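Local coordinates for protein phosphorylated carbohydrates phosphatase TM_1254 (Thermotoga maritima msb8, PDB 3KBB) that removes phosphate from sugar phosphates such as erythrose 4-phosphate, fructose 6-phosphate and mannose 6-phosphate, using a divalent metal cation, cobalt giving the highest activity, at residues Met1-Phe6 / Glu151-Val156; Glu28-Pro33 / Leu58-Ser63; Glu49-Leu54 / Asn66-Val71; Lys102-Thr107 / Phe127-Phe132. All coordinates share one frame; numbering follows the deposited sequence.

Contact 1: Met1-Phe6 / Glu151-Val156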
loop_
_atom_site.group_PDB
_atom_site.type_symbol
_atom_site.label_atom_id
_atom_site.label_comp_id
_atom_site.label_asym_id
_atom_site.label_seq_id
_atom_site.Cartn_x
_atom_site.Cartn_y
_atom_site.Cartn_z
HETATM N N MSE A 1 24.448 -4.345 1.138
HETATM C CA MSE A 1 23.057 -4.431 0.595
HETATM C C MSE A 1 23.088 -3.660 -0.717
HETATM O O MSE A 1 23.856 -2.691 -0.857
HETATM C CB MSE A 1 22.100 -3.789 1.578
HETATM C CG MSE A 1 20.689 -4.355 1.581
HETATM SE SE MSE A 1 20.556 -6.201 2.041
HETATM C CE MSE A 1 20.928 -5.991 3.998
ATOM N N GLU A 2 22.265 -4.063 -1.680
ATOM C CA GLU A 2 22.283 -3.401 -2.974
ATOM C C GLU A 2 20.986 -2.692 -3.290
ATOM O O GLU A 2 20.959 -1.770 -4.113
ATOM C CB GLU A 2 22.660 -4.385 -4.074
ATOM C CG GLU A 2 24.142 -4.779 -3.980
ATOM C CD GLU A 2 24.651 -5.601 -5.147
ATOM O OE1 GLU A 2 23.916 -5.774 -6.144
ATOM O OE2 GLU A 2 25.816 -6.072 -5.064
ATOM N N ALA A 3 19.904 -3.109 -2.631
ATOM C CA ALA A 3 18.654 -2.401 -2.820
ATOM C C ALA A 3 17.725 -2.529 -1.621
ATOM O O ALA A 3 17.811 -3.476 -0.837
ATOM C CB ALA A 3 17.929 -2.895 -4.079
ATOM N N VAL A 4 16.847 -1.538 -1.511
ATOM C CA VAL A 4 15.764 -1.568 -0.530
ATOM C C VAL A 4 14.437 -1.386 -1.287
ATOM O O VAL A 4 14.315 -0.486 -2.133
ATOM C CB VAL A 4 15.926 -0.453 0.525
ATOM C CG1 VAL A 4 14.767 -0.462 1.531
ATOM C CG2 VAL A 4 17.259 -0.613 1.299
ATOM N N ILE A 5 13.491 -2.298 -1.048
ATOM C CA ILE A 5 12.211 -2.288 -1.732
ATOM C C ILE A 5 11.071 -1.959 -0.750
ATOM O O ILE A 5 10.982 -2.572 0.316
ATOM C CB ILE A 5 11.927 -3.671 -2.379
ATOM C CG1 ILE A 5 13.111 -4.148 -3.276
ATOM C CG2 ILE A 5 10.624 -3.579 -3.154
ATOM C CD1 ILE A 5 13.055 -5.654 -3.647
ATOM N N PHE A 6 10.199 -1.017 -1.105
ATOM C CA PHE A 6 9.073 -0.645 -0.267
ATOM C C PHE A 6 7.773 -1.006 -0.943
ATOM O O PHE A 6 7.561 -0.673 -2.117
ATOM C CB PHE A 6 9.048 0.861 -0.034
ATOM C CG PHE A 6 10.096 1.349 0.931
ATOM C CD1 PHE A 6 9.757 1.630 2.265
ATOM C CD2 PHE A 6 11.429 1.514 0.516
ATOM C CE1 PHE A 6 10.744 2.101 3.181
ATOM C CE2 PHE A 6 12.398 1.974 1.422
ATOM C CZ PHE A 6 12.042 2.239 2.756
ATOM N N GLU A 151 14.377 -8.015 -11.228
ATOM C CA GLU A 151 14.818 -7.933 -12.629
ATOM C C GLU A 151 15.194 -6.540 -13.028
ATOM O O GLU A 151 16.270 -6.335 -13.611
ATOM C CB GLU A 151 13.754 -8.482 -13.561
ATOM C CG GLU A 151 14.235 -8.519 -15.040
ATOM C CD GLU A 151 13.345 -9.367 -15.890
ATOM O OE1 GLU A 151 12.114 -9.167 -15.815
ATOM O OE2 GLU A 151 13.885 -10.239 -16.613
ATOM N N ARG A 152 14.306 -5.582 -12.762
ATOM C CA ARG A 152 14.517 -4.213 -13.127
ATOM C C ARG A 152 15.678 -3.582 -12.328
ATOM O O ARG A 152 16.393 -2.732 -12.844
ATOM C CB ARG A 152 13.246 -3.385 -12.955
ATOM C CG ARG A 152 12.118 -3.747 -13.993
ATOM C CD ARG A 152 10.931 -2.736 -13.954
ATOM N NE ARG A 152 9.853 -3.192 -14.846
ATOM C CZ ARG A 152 8.572 -2.775 -14.854
ATOM N NH1 ARG A 152 8.117 -1.823 -14.041
ATOM N NH2 ARG A 152 7.742 -3.304 -15.744
ATOM N N LEU A 153 15.861 -4.003 -11.074
ATOM C CA LEU A 153 16.995 -3.521 -10.270
ATOM C C LEU A 153 18.340 -4.176 -10.672
ATOM O O LEU A 153 19.427 -3.636 -10.372
ATOM C CB LEU A 153 16.746 -3.903 -8.806
ATOM C CG LEU A 153 15.706 -3.149 -7.995
ATOM C CD1 LEU A 153 15.457 -3.941 -6.720
ATOM C CD2 LEU A 153 16.267 -1.751 -7.644
ATOM N N ASN A 154 18.237 -5.331 -11.315
ATOM C CA ASN A 154 19.365 -6.211 -11.586
ATOM C C ASN A 154 20.181 -6.522 -10.320
ATOM O O ASN A 154 21.417 -6.280 -10.241
ATOM C CB ASN A 154 20.231 -5.587 -12.693
ATOM C CG ASN A 154 21.307 -6.500 -13.170
ATOM O OD1 ASN A 154 21.174 -7.721 -13.160
ATOM N ND2 ASN A 154 22.407 -5.901 -13.615
ATOM N N VAL A 155 19.474 -7.015 -9.301
ATOM C CA VAL A 155 20.090 -7.404 -8.022
ATOM C C VAL A 155 19.580 -8.775 -7.569
ATOM O O VAL A 155 18.467 -9.203 -7.923
ATOM C CB VAL A 155 19.889 -6.322 -6.886
ATOM C CG1 VAL A 155 20.292 -4.944 -7.348
ATOM C CG2 VAL A 155 18.435 -6.288 -6.441
ATOM N N VAL A 156 20.397 -9.474 -6.789
ATOM C CA VAL A 156 20.055 -10.807 -6.266
ATOM C C VAL A 156 19.193 -10.645 -5.005
ATOM O O VAL A 156 19.369 -9.678 -4.294
ATOM C CB VAL A 156 21.349 -11.597 -5.935
ATOM C CG1 VAL A 156 22.237 -11.664 -7.207
ATOM C CG2 VAL A 156 22.114 -10.927 -4.866
HETATM O O HOH W 1 23.174 -8.209 -6.707
#
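A3 and I5, on strand 3-7 of the parallel sheet, meet L153 and V155, from the end of helix 144-153 and the loop that leaves it, in a small helix-on-sheet contact that is almost wholly apolar. A3 CB touches both, 3.8 Å from L153 CD1 and 4.2 Å from V155 CG2. L153 CD1 also reaches I5 CG1, the two side chains running past each other at a slant. N154, with positive phi, turns the chain out of the helix, and V155 follows with its CB directed at the strand. V155 CG2, set between its own backbone N and carbonyl carbon (chi1 -51° for CG1), is the branch that faces A3, while CG1 lies 3.9 Å from OE1 of E2. That carboxylate oxygen takes a 2.6 Å hydrogen bond from a water, which in turn accepts one from V156 N at 3.1 Å. K159 forms a long, weak ion pair with E2 OE2. With no direct hydrogen bond between the two segments, the helix end is held to the strand by aliphatic carbons, and at the partly exposed margin by a single water between the E2 carboxylate and the V156 backbone.

Contact 2: Glu28-Pro33 / Leu58-Ser63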
loop_
_atom_site.group_PDB
_atom_site.type_symbol
_atom_site.label_atom_id
_atom_site.label_comp_id
_atom_site.label_asym_id
_atom_site.label_seq_id
_atom_site.Cartn_x
_atom_site.Cartn_y
_atom_site.Cartn_z
ATOM N N GLU A 28 -23.486 10.654 1.820
ATOM C CA GLU A 28 -23.978 12.006 2.077
ATOM C C GLU A 28 -24.408 12.713 0.782
ATOM O O GLU A 28 -25.397 13.461 0.765
ATOM C CB GLU A 28 -22.893 12.806 2.823
ATOM C CG GLU A 28 -23.194 14.256 3.000
ATOM C CD GLU A 28 -22.133 14.974 3.795
ATOM O OE1 GLU A 28 -22.040 14.734 5.024
ATOM O OE2 GLU A 28 -21.412 15.760 3.200
ATOM N N SER A 29 -23.691 12.462 -0.310
ATOM C CA SER A 29 -24.035 13.086 -1.591
ATOM C C SER A 29 -25.406 12.601 -2.108
ATOM O O SER A 29 -26.029 13.291 -2.921
ATOM C CB SER A 29 -22.923 12.877 -2.663
ATOM O OG SER A 29 -22.944 11.568 -3.198
ATOM N N TYR A 30 -25.831 11.420 -1.668
ATOM C CA TYR A 30 -27.158 10.871 -1.985
ATOM C C TYR A 30 -28.221 11.100 -0.889
ATOM O O TYR A 30 -29.322 10.456 -0.895
ATOM C CB TYR A 30 -27.052 9.378 -2.205
ATOM C CG TYR A 30 -26.385 8.958 -3.492
ATOM C CD1 TYR A 30 -27.063 9.058 -4.719
ATOM C CD2 TYR A 30 -25.110 8.410 -3.479
ATOM C CE1 TYR A 30 -26.451 8.639 -5.918
ATOM C CE2 TYR A 30 -24.506 7.961 -4.667
ATOM C CZ TYR A 30 -25.178 8.093 -5.876
ATOM O OH TYR A 30 -24.546 7.658 -7.034
ATOM N N GLY A 31 -27.901 11.978 0.062
ATOM C CA GLY A 31 -28.776 12.239 1.201
ATOM C C GLY A 31 -28.930 11.088 2.196
ATOM O O GLY A 31 -29.938 11.036 2.895
ATOM N N LYS A 32 -27.919 10.191 2.283
ATOM C CA LYS A 32 -27.936 9.009 3.122
ATOM C C LYS A 32 -26.869 9.034 4.237
ATOM O O LYS A 32 -25.753 9.522 4.018
ATOM C CB LYS A 32 -27.721 7.695 2.316
ATOM C CG LYS A 32 -28.613 7.502 1.078
ATOM C CD LYS A 32 -30.119 7.518 1.475
ATOM C CE LYS A 32 -31.018 7.134 0.279
ATOM N NZ LYS A 32 -32.448 7.170 0.695
ATOM N N PRO A 33 -27.233 8.493 5.415
ATOM C CA PRO A 33 -26.312 8.365 6.520
ATOM C C PRO A 33 -25.404 7.143 6.302
ATOM O O PRO A 33 -25.663 6.292 5.420
ATOM C CB PRO A 33 -27.262 8.138 7.721
ATOM C CG PRO A 33 -28.419 7.336 7.113
ATOM C CD PRO A 33 -28.571 7.934 5.739
ATOM N N LEU A 58 -27.497 1.136 1.341
ATOM C CA LEU A 58 -27.884 2.524 1.585
ATOM C C LEU A 58 -29.160 2.931 0.842
ATOM O O LEU A 58 -29.577 4.101 0.883
ATOM C CB LEU A 58 -26.733 3.438 1.191
ATOM C CG LEU A 58 -25.457 3.284 2.053
ATOM C CD1 LEU A 58 -24.478 4.318 1.605
ATOM C CD2 LEU A 58 -25.744 3.443 3.540
ATOM N N GLU A 59 -29.758 1.964 0.141
ATOM C CA GLU A 59 -31.006 2.184 -0.601
ATOM C C GLU A 59 -30.899 3.315 -1.614
ATOM O O GLU A 59 -31.845 4.096 -1.822
ATOM C CB GLU A 59 -32.163 2.405 0.380
ATOM C CG GLU A 59 -32.388 1.209 1.302
ATOM C CD GLU A 59 -33.456 1.447 2.359
ATOM O OE1 GLU A 59 -34.011 2.570 2.430
ATOM O OE2 GLU A 59 -33.726 0.500 3.126
ATOM N N ILE A 60 -29.725 3.415 -2.232
ATOM C CA ILE A 60 -29.455 4.418 -3.238
ATOM C C ILE A 60 -30.015 3.967 -4.587
ATOM O O ILE A 60 -29.815 2.824 -5.002
ATOM C CB ILE A 60 -27.942 4.716 -3.330
ATOM C CG1 ILE A 60 -27.515 5.501 -2.080
ATOM C CG2 ILE A 60 -27.631 5.510 -4.593
ATOM C CD1 ILE A 60 -26.011 5.559 -1.809
ATOM N N LYS A 61 -30.733 4.874 -5.237
ATOM C CA LYS A 61 -31.364 4.576 -6.514
ATOM C C LYS A 61 -30.587 5.339 -7.573
ATOM O O LYS A 61 -30.838 6.513 -7.828
ATOM C CB LYS A 61 -32.854 4.955 -6.500
ATOM C CG LYS A 61 -33.660 4.404 -5.300
ATOM C CD LYS A 61 -33.713 2.883 -5.301
ATOM C CE LYS A 61 -34.412 2.320 -4.053
ATOM N NZ LYS A 61 -33.971 0.897 -3.791
ATOM N N ASP A 62 -29.587 4.673 -8.131
ATOM C CA ASP A 62 -28.772 5.225 -9.204
ATOM C C ASP A 62 -28.256 3.999 -9.948
ATOM O O ASP A 62 -28.453 2.874 -9.488
ATOM C CB ASP A 62 -27.611 6.051 -8.634
ATOM C CG ASP A 62 -27.077 7.106 -9.619
ATOM O OD1 ASP A 62 -27.519 7.165 -10.801
ATOM O OD2 ASP A 62 -26.209 7.902 -9.209
ATOM N N SER A 63 -27.634 4.202 -11.105
ATOM C CA SER A 63 -26.981 3.096 -11.795
ATOM C C SER A 63 -25.673 2.788 -11.069
ATOM O O SER A 63 -25.079 3.683 -10.437
ATOM C CB SER A 63 -26.699 3.480 -13.250
ATOM O OG SER A 63 -25.558 4.327 -13.336
HETATM O O HOH W 2 -33.766 5.711 -1.223
#
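D62 OD2, 2.7 Å from Y30 OH, accepts the hydroxyl's hydrogen bond on its anti lone pair, the one turned away from OD1. This oxygen lies at the ring edge, in plane, although the carboxylate and ring planes stand 75° apart. One ring face is taken by I60: CG2 sits 3.5 Å from the ring centroid, nearly on the normal, a CH-pi contact, and CD1 comes to 3.4 Å from Y30 CD2. R70 of helix 64-82 makes a cation-pi contact with the same ring, and N66 binds D62 OD1. Beyond the G31 turn, a Schellman motif closing helix 19-29, K32 bends at CD (chi2 -59°), its CE 3.4 Å from L58 O. K32 NZ gives a hydrogen bond to a water that donates to E59 O. The touching parts run in opposite directions and join the end of one cap helix to the loop between helices 47-57 and 64-82. An alanine in place of Y30 would probably leave D62 OD2 without this donor and open a gap over I60 CG2. The tyrosine thus combines apolar packing on its face with a polar bond at its tip.

Contact 3: Glu49-Leu54 / Asn66-Val71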
loop_
_atom_site.group_PDB
_atom_site.type_symbol
_atom_site.label_atom_id
_atom_site.label_comp_id
_atom_site.label_asym_id
_atom_site.label_seq_id
_atom_site.Cartn_x
_atom_site.Cartn_y
_atom_site.Cartn_z
ATOM N N GLU A 49 -16.818 -5.930 -5.315
ATOM C CA GLU A 49 -18.109 -6.457 -4.839
ATOM C C GLU A 49 -18.672 -5.649 -3.673
ATOM O O GLU A 49 -19.856 -5.747 -3.350
ATOM C CB GLU A 49 -17.973 -7.904 -4.375
ATOM C CG GLU A 49 -17.724 -8.911 -5.494
ATOM C CD GLU A 49 -16.256 -9.017 -5.827
ATOM O OE1 GLU A 49 -15.441 -9.081 -4.884
ATOM O OE2 GLU A 49 -15.917 -9.011 -7.028
ATOM N N GLY A 50 -17.805 -4.889 -3.021
ATOM C CA GLY A 50 -18.193 -4.047 -1.885
ATOM C C GLY A 50 -19.043 -2.857 -2.273
ATOM O O GLY A 50 -20.015 -2.524 -1.568
ATOM N N LEU A 51 -18.688 -2.210 -3.381
ATOM C CA LEU A 51 -19.407 -1.029 -3.857
ATOM C C LEU A 51 -20.878 -1.274 -4.189
ATOM O O LEU A 51 -21.739 -0.519 -3.745
ATOM C CB LEU A 51 -18.680 -0.334 -5.017
ATOM C CG LEU A 51 -17.319 0.301 -4.677
ATOM C CD1 LEU A 51 -16.799 1.174 -5.821
ATOM C CD2 LEU A 51 -17.383 1.124 -3.387
ATOM N N PRO A 52 -21.178 -2.310 -4.986
ATOM C CA PRO A 52 -22.588 -2.615 -5.260
ATOM C C PRO A 52 -23.399 -2.916 -3.999
ATOM O O PRO A 52 -24.551 -2.492 -3.915
ATOM C CB PRO A 52 -22.518 -3.861 -6.154
ATOM C CG PRO A 52 -21.179 -3.830 -6.770
ATOM C CD PRO A 52 -20.270 -3.228 -5.709
ATOM N N ILE A 53 -22.803 -3.630 -3.041
ATOM C CA ILE A 53 -23.410 -3.883 -1.741
ATOM C C ILE A 53 -23.681 -2.568 -0.990
ATOM O O ILE A 53 -24.764 -2.360 -0.470
ATOM C CB ILE A 53 -22.546 -4.814 -0.847
ATOM C CG1 ILE A 53 -22.512 -6.259 -1.393
ATOM C CG2 ILE A 53 -23.064 -4.827 0.577
ATOM C CD1 ILE A 53 -21.511 -7.171 -0.674
ATOM N N LEU A 54 -22.684 -1.699 -0.926
ATOM C CA LEU A 54 -22.858 -0.406 -0.278
ATOM C C LEU A 54 -24.060 0.326 -0.871
ATOM O O LEU A 54 -24.897 0.865 -0.136
ATOM C CB LEU A 54 -21.567 0.413 -0.413
ATOM C CG LEU A 54 -21.509 1.853 0.131
ATOM C CD1 LEU A 54 -21.638 1.879 1.649
ATOM C CD2 LEU A 54 -20.234 2.546 -0.325
ATOM N N ASN A 66 -22.908 5.127 -12.379
ATOM C CA ASN A 66 -22.954 6.445 -11.757
ATOM C C ASN A 66 -22.427 6.414 -10.321
ATOM O O ASN A 66 -21.679 7.310 -9.904
ATOM C CB ASN A 66 -24.374 7.002 -11.795
ATOM C CG ASN A 66 -24.726 7.641 -13.138
ATOM O OD1 ASN A 66 -23.844 7.967 -13.947
ATOM N ND2 ASN A 66 -26.025 7.839 -13.371
ATOM N N PHE A 67 -22.808 5.375 -9.580
ATOM C CA PHE A 67 -22.360 5.207 -8.194
ATOM C C PHE A 67 -20.841 5.091 -8.119
ATOM O O PHE A 67 -20.197 5.806 -7.343
ATOM C CB PHE A 67 -23.023 3.990 -7.559
ATOM C CG PHE A 67 -22.760 3.858 -6.076
ATOM C CD1 PHE A 67 -23.435 4.671 -5.164
ATOM C CD2 PHE A 67 -21.849 2.923 -5.597
ATOM C CE1 PHE A 67 -23.197 4.551 -3.794
ATOM C CE2 PHE A 67 -21.598 2.790 -4.229
ATOM C CZ PHE A 67 -22.271 3.610 -3.319
ATOM N N LYS A 68 -20.280 4.196 -8.941
ATOM C CA LYS A 68 -18.827 3.964 -8.992
ATOM C C LYS A 68 -18.069 5.232 -9.316
ATOM O O LYS A 68 -16.990 5.467 -8.783
ATOM C CB LYS A 68 -18.481 2.869 -10.003
ATOM C CG LYS A 68 -18.750 1.471 -9.489
ATOM C CD LYS A 68 -18.211 0.396 -10.440
ATOM C CE LYS A 68 -19.201 0.090 -11.555
ATOM N NZ LYS A 68 -18.797 -1.084 -12.401
ATOM N N LYS A 69 -18.654 6.059 -10.180
ATOM C CA LYS A 69 -18.055 7.336 -10.543
ATOM C C LYS A 69 -18.007 8.275 -9.336
ATOM O O LYS A 69 -17.035 9.000 -9.144
ATOM C CB LYS A 69 -18.827 7.979 -11.707
ATOM C CG LYS A 69 -18.188 9.290 -12.200
ATOM C CD LYS A 69 -18.843 9.849 -13.449
ATOM C CE LYS A 69 -18.190 11.176 -13.832
ATOM N NZ LYS A 69 -18.469 11.540 -15.251
ATOM N N ARG A 70 -19.075 8.261 -8.536
ATOM C CA ARG A 70 -19.161 9.120 -7.354
ATOM C C ARG A 70 -18.148 8.674 -6.316
ATOM O O ARG A 70 -17.482 9.498 -5.689
ATOM C CB ARG A 70 -20.568 9.068 -6.759
ATOM C CG ARG A 70 -21.634 9.726 -7.622
ATOM C CD ARG A 70 -21.762 11.219 -7.366
ATOM N NE ARG A 70 -22.735 11.517 -6.326
ATOM C CZ ARG A 70 -24.056 11.560 -6.498
ATOM N NH1 ARG A 70 -24.602 11.298 -7.678
ATOM N NH2 ARG A 70 -24.837 11.847 -5.471
ATOM N N VAL A 71 -18.043 7.364 -6.130
ATOM C CA VAL A 71 -17.022 6.808 -5.252
ATOM C C VAL A 71 -15.630 7.278 -5.706
ATOM O O VAL A 71 -14.806 7.731 -4.892
ATOM C CB VAL A 71 -17.109 5.286 -5.206
ATOM C CG1 VAL A 71 -15.956 4.713 -4.433
ATOM C CG2 VAL A 71 -18.446 4.842 -4.576
#
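L51 points its CB at helix 64-82, where this atom lies 4.3 Å from F67 CE2. Its CG, anti to the carbonyl carbon (chi1 -66°), then sends two methyls toward V71, tip to tip: CD1 is 3.9 Å from V71 CG1, and CD2 is 4.0 Å from each of the valine's methyls. CD1 also grazes K68 CG at 4.2 Å, where the aliphatic part of the lysine lies at the exposed margin. Helices 47-57 and 64-82 belong to the helical cap inserted after the first strand in this branch of the HAD superfamily; here their local axes cross at 108° and approach to 10.4 Å. Y23 of helix 19-29 touches L51, L54 and V71, bringing a third cap helix to the same buried patch. One turn beyond L51, L54 meets the edge of the F67 ring, CD2 lying in the ring plane 3.8 Å from CZ, with the two side chains at about a right angle. An alanine at F67 would probably leave L54 CD2 without this neighbour and open a gap between the helices. The ring's CE2 also comes to 3.3 Å from L51 O, in an oblique approach, and I60 and V26 pack on F67 from elsewhere in the cap.

Contact 4: Lys102-Thr107 / Phe127-Phe132. With SO4 (sulfate ion), chain D.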
loop_
_atom_site.group_PDB
_atom_site.type_symbol
_atom_site.label_atom_id
_atom_site.label_comp_id
_atom_site.label_asym_id
_atom_site.label_seq_id
_atom_site.Cartn_x
_atom_site.Cartn_y
_atom_site.Cartn_z
ATOM N N LYS A 102 20.225 1.327 -4.340
ATOM C CA LYS A 102 19.045 1.515 -5.205
ATOM C C LYS A 102 17.782 1.402 -4.381
ATOM O O LYS A 102 17.753 0.634 -3.387
ATOM C CB LYS A 102 19.010 0.415 -6.249
ATOM C CG LYS A 102 20.014 0.643 -7.387
ATOM C CD LYS A 102 19.959 -0.517 -8.356
ATOM C CE LYS A 102 21.025 -0.383 -9.424
ATOM N NZ LYS A 102 20.674 -1.280 -10.548
ATOM N N LEU A 103 16.748 2.140 -4.788
ATOM C CA LEU A 103 15.503 2.226 -4.029
ATOM C C LEU A 103 14.399 1.830 -4.978
ATOM O O LEU A 103 14.349 2.354 -6.106
ATOM C CB LEU A 103 15.274 3.657 -3.560
ATOM C CG LEU A 103 14.305 4.112 -2.469
ATOM C CD1 LEU A 103 14.326 3.174 -1.244
ATOM C CD2 LEU A 103 14.622 5.582 -2.007
ATOM N N ALA A 104 13.540 0.910 -4.545
ATOM C CA ALA A 104 12.465 0.471 -5.422
ATOM C C ALA A 104 11.128 0.506 -4.680
ATOM O O ALA A 104 11.084 0.359 -3.449
ATOM C CB ALA A 104 12.703 -0.923 -5.945
ATOM N N LEU A 105 10.061 0.636 -5.467
ATOM C CA LEU A 105 8.686 0.609 -4.986
ATOM C C LEU A 105 8.000 -0.588 -5.645
ATOM O O LEU A 105 8.195 -0.838 -6.843
ATOM C CB LEU A 105 7.966 1.868 -5.468
ATOM C CG LEU A 105 6.546 1.780 -4.934
ATOM C CD1 LEU A 105 6.456 2.313 -3.512
ATOM C CD2 LEU A 105 5.537 2.429 -5.868
ATOM N N ALA A 106 7.214 -1.352 -4.882
ATOM C CA ALA A 106 6.375 -2.391 -5.467
ATOM C C ALA A 106 4.962 -2.169 -4.895
ATOM O O ALA A 106 4.790 -1.983 -3.676
ATOM C CB ALA A 106 6.898 -3.794 -5.177
ATOM N N THR A 107 3.956 -2.141 -5.758
ATOM C CA THR A 107 2.595 -1.942 -5.288
ATOM C C THR A 107 1.622 -2.700 -6.158
ATOM O O THR A 107 1.834 -2.794 -7.367
ATOM C CB THR A 107 2.197 -0.455 -5.258
ATOM O OG1 THR A 107 0.839 -0.327 -4.822
ATOM C CG2 THR A 107 2.361 0.208 -6.662
ATOM N N PHE A 127 12.685 7.090 -6.110
ATOM C CA PHE A 127 12.806 5.726 -6.580
ATOM C C PHE A 127 13.555 5.575 -7.883
ATOM O O PHE A 127 13.372 6.373 -8.801
ATOM C CB PHE A 127 11.399 5.136 -6.671
ATOM C CG PHE A 127 10.763 4.983 -5.305
ATOM C CD1 PHE A 127 11.133 3.912 -4.506
ATOM C CD2 PHE A 127 9.915 5.945 -4.814
ATOM C CE1 PHE A 127 10.618 3.773 -3.240
ATOM C CE2 PHE A 127 9.340 5.826 -3.556
ATOM C CZ PHE A 127 9.732 4.736 -2.736
ATOM N N ASP A 128 14.373 4.537 -7.949
ATOM C CA ASP A 128 15.089 4.122 -9.133
ATOM C C ASP A 128 14.242 3.158 -9.969
ATOM O O ASP A 128 14.274 3.176 -11.215
ATOM C CB ASP A 128 16.339 3.415 -8.663
ATOM C CG ASP A 128 17.243 4.349 -7.841
ATOM O OD1 ASP A 128 17.711 5.370 -8.400
ATOM O OD2 ASP A 128 17.465 4.098 -6.628
ATOM N N VAL A 129 13.497 2.308 -9.274
ATOM C CA VAL A 129 12.685 1.288 -9.932
ATOM C C VAL A 129 11.309 1.330 -9.295
ATOM O O VAL A 129 11.192 1.361 -8.054
ATOM C CB VAL A 129 13.328 -0.110 -9.757
ATOM C CG1 VAL A 129 12.335 -1.248 -10.021
ATOM C CG2 VAL A 129 14.595 -0.255 -10.642
HETATM N N MSE A 130 10.248 1.237 -10.102
HETATM C CA MSE A 130 8.916 1.163 -9.502
HETATM C C MSE A 130 8.109 0.156 -10.313
HETATM O O MSE A 130 8.156 0.194 -11.556
HETATM C CB MSE A 130 8.225 2.536 -9.517
HETATM C CG MSE A 130 8.990 3.719 -8.788
HETATM SE SE MSE A 130 7.869 5.263 -8.593
HETATM C CE MSE A 130 7.978 5.966 -10.435
ATOM N N VAL A 131 7.460 -0.795 -9.650
ATOM C CA VAL A 131 6.666 -1.822 -10.350
ATOM C C VAL A 131 5.245 -1.743 -9.783
ATOM O O VAL A 131 5.078 -1.596 -8.548
ATOM C CB VAL A 131 7.273 -3.230 -10.120
ATOM C CG1 VAL A 131 6.356 -4.308 -10.656
ATOM C CG2 VAL A 131 8.673 -3.368 -10.792
ATOM N N PHE A 132 4.234 -1.859 -10.665
ATOM C CA PHE A 132 2.836 -1.581 -10.322
ATOM C C PHE A 132 1.999 -2.814 -10.635
ATOM O O PHE A 132 2.455 -3.693 -11.338
ATOM C CB PHE A 132 2.355 -0.352 -11.126
ATOM C CG PHE A 132 3.183 0.875 -10.833
ATOM C CD1 PHE A 132 2.920 1.639 -9.710
ATOM C CD2 PHE A 132 4.238 1.212 -11.664
ATOM C CE1 PHE A 132 3.694 2.760 -9.401
ATOM C CE2 PHE A 132 5.046 2.316 -11.345
ATOM C CZ PHE A 132 4.749 3.079 -10.210
HETATM S S SO4 D . -0.160 -1.960 -2.326
HETATM O O1 SO4 D . 0.770 -0.828 -2.186
HETATM O O2 SO4 D . -0.869 -2.188 -1.071
HETATM O O3 SO4 D . -1.234 -1.618 -3.287
HETATM O O4 SO4 D . 0.502 -3.255 -2.705
#
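Strands 102-106 and 129-131 run parallel, 12° apart, L105 N and O bonding to V129 O and V131 N at 2.9 Å each. The ladder continues from T107 N to V131 O, and at its other end L103 O accepts from both D128 N and V129 N. There D128 turns its side chain back: OD2 accepts from L103 N at 2.8 Å through its anti lone pair, and K97 adds a salt bridge to the same oxygen. A104 and A106 share a sheet face with V129 and V131, A104 CB lying 3.9 Å from V129 CB, and V149 of helix 144-153 covers part of it. On the face of L105 and M130, L105 CB sits over one face of the F127 ring, 4.0 Å from its centroid, and also meets M130 CG. L105 CD2 approaches F132 CE1. T107 CG2 packs 3.4 Å from F132 CD1, while OG1, anti to the backbone N (chi1 178°), donates to sulfate O1 at 2.7 Å. Through helix 111-120 the strands form a beta-alpha-beta unit of the Rossmann-like HAD core; T107, just past the strand, is consistent with the motif II threonine or serine, beside a sulfate that probably marks the phosphate site.

The four contacts fall in two pairs on opposite sides of the chain's centre. Contacts 1 and 4 lie in the core, centres about 9 Å apart, and share its sheet: F6 N bonds to A104 O between neighbouring strands, and K102 NZ to L153 O. Contacts 2 and 3, centres about 10 Å apart, lie in the helical cap and meet where S29 OG bonds to R70 NH2 and Y30 OH lies beside F67 CA. Between the groups nothing touches; the nearest atoms of contacts 3 and 4 are about 18 Å apart. The predicted nucleophile D7 follows strand residues of contact 1, and its side chain is about 4 Å from that of T107, where contact 4 meets the sulfate, also bound by K140.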